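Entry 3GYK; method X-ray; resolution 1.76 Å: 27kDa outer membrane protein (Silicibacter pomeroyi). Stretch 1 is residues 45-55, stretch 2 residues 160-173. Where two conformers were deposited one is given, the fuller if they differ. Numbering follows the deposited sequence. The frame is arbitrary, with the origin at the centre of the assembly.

Stretch 1, residues 45-55: QGLVDADPNVR
Stretch 2 160-173: EQSQLQDAVDRARK

How do the two backbones meet? Helix 45-50 and helix 161-173 run at 50° between their N-to-C directions, their axes 9.2 Å apart at closest approach. L47 CA lies 5.7 Å from Q161 CA; after the chain leaves the helix at D51 (phi/psi -125/99) and makes a type I turn from D51 to V54, V54 CA lies 7.9 Å from V168 CA.

What fills the apolar centre? L47 (chi1 t, chi2 p) is a knob among Q161, L164, Q165 and V168, with CD2 4.0 Å from L164 CB and CD1 4.3 Å from V168 CG2. V54 CG2 extends this patch, 3.9 Å from V168 CG1.

What does G46 leave room for? Extended Q161 (chi1 and chi2 t) brings OE1 to 3.4 Å from G46 CA; a beta carbon there would clash with that oxygen.

Which charges and polar groups hold the turn? R172 (m, t, t) makes a two-pronged salt bridge to D51 (chi1 t): NH1 to OD2 at 2.8 Å, NH2 to OD1 at 3.0 Å. Q165 NE2 donates across the contact to D51 OD2 (2.9 Å) and, within its own helix, to D169 OD1 (3.1 Å). D51 OD1 accepts N53 N at 3.0 Å, bracing the turn, while R172 NH2 adds a weak hydrogen bond to N53 O (3.1 Å).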

# COMPACT_ATOMS: atom_id res chain seq x y z
N GLN A 45 -10.08 -0.77 -4.28
CA GLN A 45 -10.40 -0.12 -5.58
C GLN A 45 -11.86 0.30 -5.64
O GLN A 45 -12.20 1.38 -6.14
CB GLN A 45 -10.12 -1.05 -6.76
CG GLN A 45 -8.65 -1.30 -7.06
CD GLN A 45 -8.45 -2.22 -8.28
OE1 GLN A 45 -9.29 -3.06 -8.58
NE2 GLN A 45 -7.33 -2.07 -8.97
N GLY A 46 -12.74 -0.56 -5.14
CA GLY A 46 -14.17 -0.27 -5.10
C GLY A 46 -14.47 0.96 -4.26
O GLY A 46 -15.22 1.84 -4.69
N LEU A 47 -13.89 1.02 -3.07
CA LEU A 47 -14.04 2.18 -2.19
C LEU A 47 -13.66 3.48 -2.91
O LEU A 47 -14.45 4.41 -2.92
CB LEU A 47 -13.20 2.02 -0.93
CG LEU A 47 -13.19 3.24 -0.01
CD1 LEU A 47 -14.53 3.37 0.70
CD2 LEU A 47 -12.06 3.07 1.00
N VAL A 48 -12.45 3.49 -3.48
CA VAL A 48 -11.90 4.63 -4.23
C VAL A 48 -12.76 5.04 -5.42
O VAL A 48 -12.85 6.24 -5.75
CB VAL A 48 -10.47 4.34 -4.72
CG1 VAL A 48 -10.07 5.32 -5.81
CG2 VAL A 48 -9.48 4.37 -3.56
N ASP A 49 -13.41 4.07 -6.07
CA ASP A 49 -14.29 4.37 -7.20
C ASP A 49 -15.62 4.96 -6.74
O ASP A 49 -16.22 5.78 -7.44
CB ASP A 49 -14.58 3.11 -8.02
CG ASP A 49 -13.35 2.59 -8.72
OD1 ASP A 49 -12.32 3.30 -8.69
OD2 ASP A 49 -13.40 1.48 -9.28
N ALA A 50 -16.08 4.53 -5.58
CA ALA A 50 -17.37 4.92 -5.05
C ALA A 50 -17.31 6.26 -4.33
O ALA A 50 -18.29 7.02 -4.34
CB ALA A 50 -17.86 3.85 -4.09
N ASP A 51 -16.17 6.54 -3.71
CA ASP A 51 -16.00 7.69 -2.83
C ASP A 51 -14.82 8.55 -3.29
O ASP A 51 -13.67 8.23 -2.97
CB ASP A 51 -15.77 7.23 -1.37
CG ASP A 51 -15.96 8.37 -0.37
OD1 ASP A 51 -15.65 9.54 -0.71
OD2 ASP A 51 -16.45 8.09 0.77
N PRO A 52 -15.11 9.63 -4.03
CA PRO A 52 -14.06 10.47 -4.58
C PRO A 52 -13.43 11.40 -3.54
O PRO A 52 -12.61 12.25 -3.90
CB PRO A 52 -14.79 11.29 -5.65
CG PRO A 52 -16.19 11.41 -5.16
CD PRO A 52 -16.46 10.10 -4.41
N ASN A 53 -13.81 11.25 -2.27
CA ASN A 53 -13.29 12.12 -1.22
C ASN A 53 -12.45 11.32 -0.21
O ASN A 53 -12.28 11.72 0.95
CB ASN A 53 -14.44 12.88 -0.54
CG ASN A 53 -13.98 14.16 0.16
OD1 ASN A 53 -12.94 14.74 -0.18
ND2 ASN A 53 -14.80 14.65 1.08
N VAL A 54 -11.93 10.18 -0.66
CA VAL A 54 -11.07 9.30 0.17
C VAL A 54 -9.65 9.40 -0.37
O VAL A 54 -9.40 9.28 -1.58
CB VAL A 54 -11.55 7.83 0.12
CG1 VAL A 54 -10.49 6.87 0.71
CG2 VAL A 54 -12.88 7.66 0.91
N ARG A 55 -8.73 9.68 0.53
CA ARG A 55 -7.32 9.68 0.28
C ARG A 55 -6.77 8.34 0.76
O ARG A 55 -7.07 7.93 1.88
CB ARG A 55 -6.73 10.74 1.18
CG ARG A 55 -5.30 11.03 1.00
CD ARG A 55 -5.18 12.40 1.68
NE ARG A 55 -3.80 12.81 1.65
CZ ARG A 55 -2.91 12.46 2.56
NH1 ARG A 55 -3.28 11.73 3.61
NH2 ARG A 55 -1.65 12.86 2.41
N GLU A 160 -14.39 -5.84 3.80
CA GLU A 160 -15.11 -5.63 2.53
C GLU A 160 -15.15 -4.15 2.21
O GLU A 160 -14.90 -3.30 3.07
CB GLU A 160 -16.55 -6.14 2.64
CG GLU A 160 -16.71 -7.64 2.78
CD GLU A 160 -18.16 -8.04 2.89
OE1 GLU A 160 -19.04 -7.28 2.44
OE2 GLU A 160 -18.42 -9.13 3.45
N GLN A 161 -15.52 -3.83 0.97
CA GLN A 161 -15.75 -2.43 0.60
C GLN A 161 -16.83 -1.76 1.45
O GLN A 161 -16.63 -0.63 1.90
CB GLN A 161 -16.13 -2.31 -0.86
CG GLN A 161 -16.48 -0.87 -1.28
CD GLN A 161 -16.99 -0.81 -2.71
OE1 GLN A 161 -16.75 -1.72 -3.50
NE2 GLN A 161 -17.73 0.26 -3.06
N SER A 162 -17.94 -2.43 1.68
CA SER A 162 -19.01 -1.85 2.51
C SER A 162 -18.52 -1.53 3.93
O SER A 162 -18.96 -0.57 4.54
CB SER A 162 -20.25 -2.75 2.55
OG SER A 162 -19.90 -3.98 3.17
N GLN A 163 -17.59 -2.34 4.46
CA GLN A 163 -17.07 -2.08 5.80
C GLN A 163 -16.10 -0.92 5.81
O GLN A 163 -16.09 -0.10 6.75
CB GLN A 163 -16.40 -3.35 6.35
CG GLN A 163 -17.38 -4.49 6.56
CD GLN A 163 -16.64 -5.75 7.02
OE1 GLN A 163 -15.86 -6.34 6.26
NE2 GLN A 163 -16.86 -6.13 8.28
N LEU A 164 -15.28 -0.83 4.77
CA LEU A 164 -14.42 0.33 4.59
C LEU A 164 -15.30 1.60 4.47
O LEU A 164 -15.01 2.61 5.11
CB LEU A 164 -13.52 0.18 3.33
CG LEU A 164 -12.37 -0.81 3.57
CD1 LEU A 164 -11.77 -1.26 2.27
CD2 LEU A 164 -11.28 -0.20 4.47
N GLN A 165 -16.35 1.53 3.66
CA GLN A 165 -17.22 2.70 3.47
C GLN A 165 -17.88 3.11 4.78
O GLN A 165 -17.98 4.30 5.08
CB GLN A 165 -18.26 2.45 2.38
CG GLN A 165 -19.08 3.68 1.99
CD GLN A 165 -18.22 4.71 1.26
OE1 GLN A 165 -17.84 4.49 0.11
NE2 GLN A 165 -17.88 5.80 1.94
N ASP A 166 -18.33 2.13 5.57
CA ASP A 166 -18.92 2.44 6.87
C ASP A 166 -17.90 3.16 7.76
O ASP A 166 -18.26 4.13 8.44
CB ASP A 166 -19.43 1.18 7.57
CG ASP A 166 -20.02 1.48 8.93
OD1 ASP A 166 -20.96 2.29 9.00
OD2 ASP A 166 -19.53 0.92 9.93
N ALA A 167 -16.65 2.71 7.74
CA ALA A 167 -15.60 3.31 8.57
C ALA A 167 -15.34 4.75 8.11
O ALA A 167 -15.18 5.67 8.93
CB ALA A 167 -14.32 2.46 8.54
N VAL A 168 -15.32 4.93 6.79
CA VAL A 168 -15.14 6.26 6.22
C VAL A 168 -16.30 7.16 6.63
O VAL A 168 -16.10 8.31 7.08
CB VAL A 168 -15.02 6.19 4.68
CG1 VAL A 168 -15.21 7.57 4.03
CG2 VAL A 168 -13.67 5.60 4.30
N ASP A 169 -17.54 6.67 6.47
CA ASP A 169 -18.72 7.48 6.81
C ASP A 169 -18.71 7.88 8.29
O ASP A 169 -19.06 9.01 8.65
CB ASP A 169 -20.03 6.75 6.47
CG ASP A 169 -20.22 6.53 4.96
OD1 ASP A 169 -19.53 7.17 4.13
OD2 ASP A 169 -21.08 5.69 4.61
N ARG A 170 -18.32 6.94 9.14
CA ARG A 170 -18.27 7.19 10.60
C ARG A 170 -17.24 8.27 10.94
O ARG A 170 -17.49 9.13 11.79
CB ARG A 170 -17.96 5.90 11.37
CG ARG A 170 -19.20 5.09 11.62
CD ARG A 170 -18.91 3.70 12.21
NE ARG A 170 -20.07 2.85 11.96
CZ ARG A 170 -21.19 2.87 12.68
NH1 ARG A 170 -21.32 3.70 13.72
NH2 ARG A 170 -22.20 2.06 12.36
N ALA A 171 -16.10 8.21 10.26
CA ALA A 171 -15.04 9.19 10.45
C ALA A 171 -15.53 10.58 10.10
O ALA A 171 -15.25 11.55 10.81
CB ALA A 171 -13.78 8.81 9.60
N ARG A 172 -16.31 10.68 9.02
CA ARG A 172 -16.85 11.98 8.62
C ARG A 172 -17.86 12.48 9.63
O ARG A 172 -17.87 13.67 9.95
CB ARG A 172 -17.49 11.92 7.23
CG ARG A 172 -16.47 11.67 6.17
CD ARG A 172 -17.01 11.95 4.78
NE ARG A 172 -15.96 11.72 3.79
CZ ARG A 172 -16.04 10.83 2.81
NH1 ARG A 172 -17.15 10.11 2.63
NH2 ARG A 172 -15.03 10.70 1.96
N LYS A 173 -18.70 11.58 10.12
CA LYS A 173 -19.69 11.96 11.14
C LYS A 173 -19.00 12.49 12.40
O LYS A 173 -19.48 13.44 13.01
CB LYS A 173 -20.60 10.78 11.47
CG LYS A 173 -21.95 10.82 10.76
CD LYS A 173 -21.94 9.98 9.49
CE LYS A 173 -23.36 9.74 8.95
NZ LYS A 173 -23.36 8.71 7.86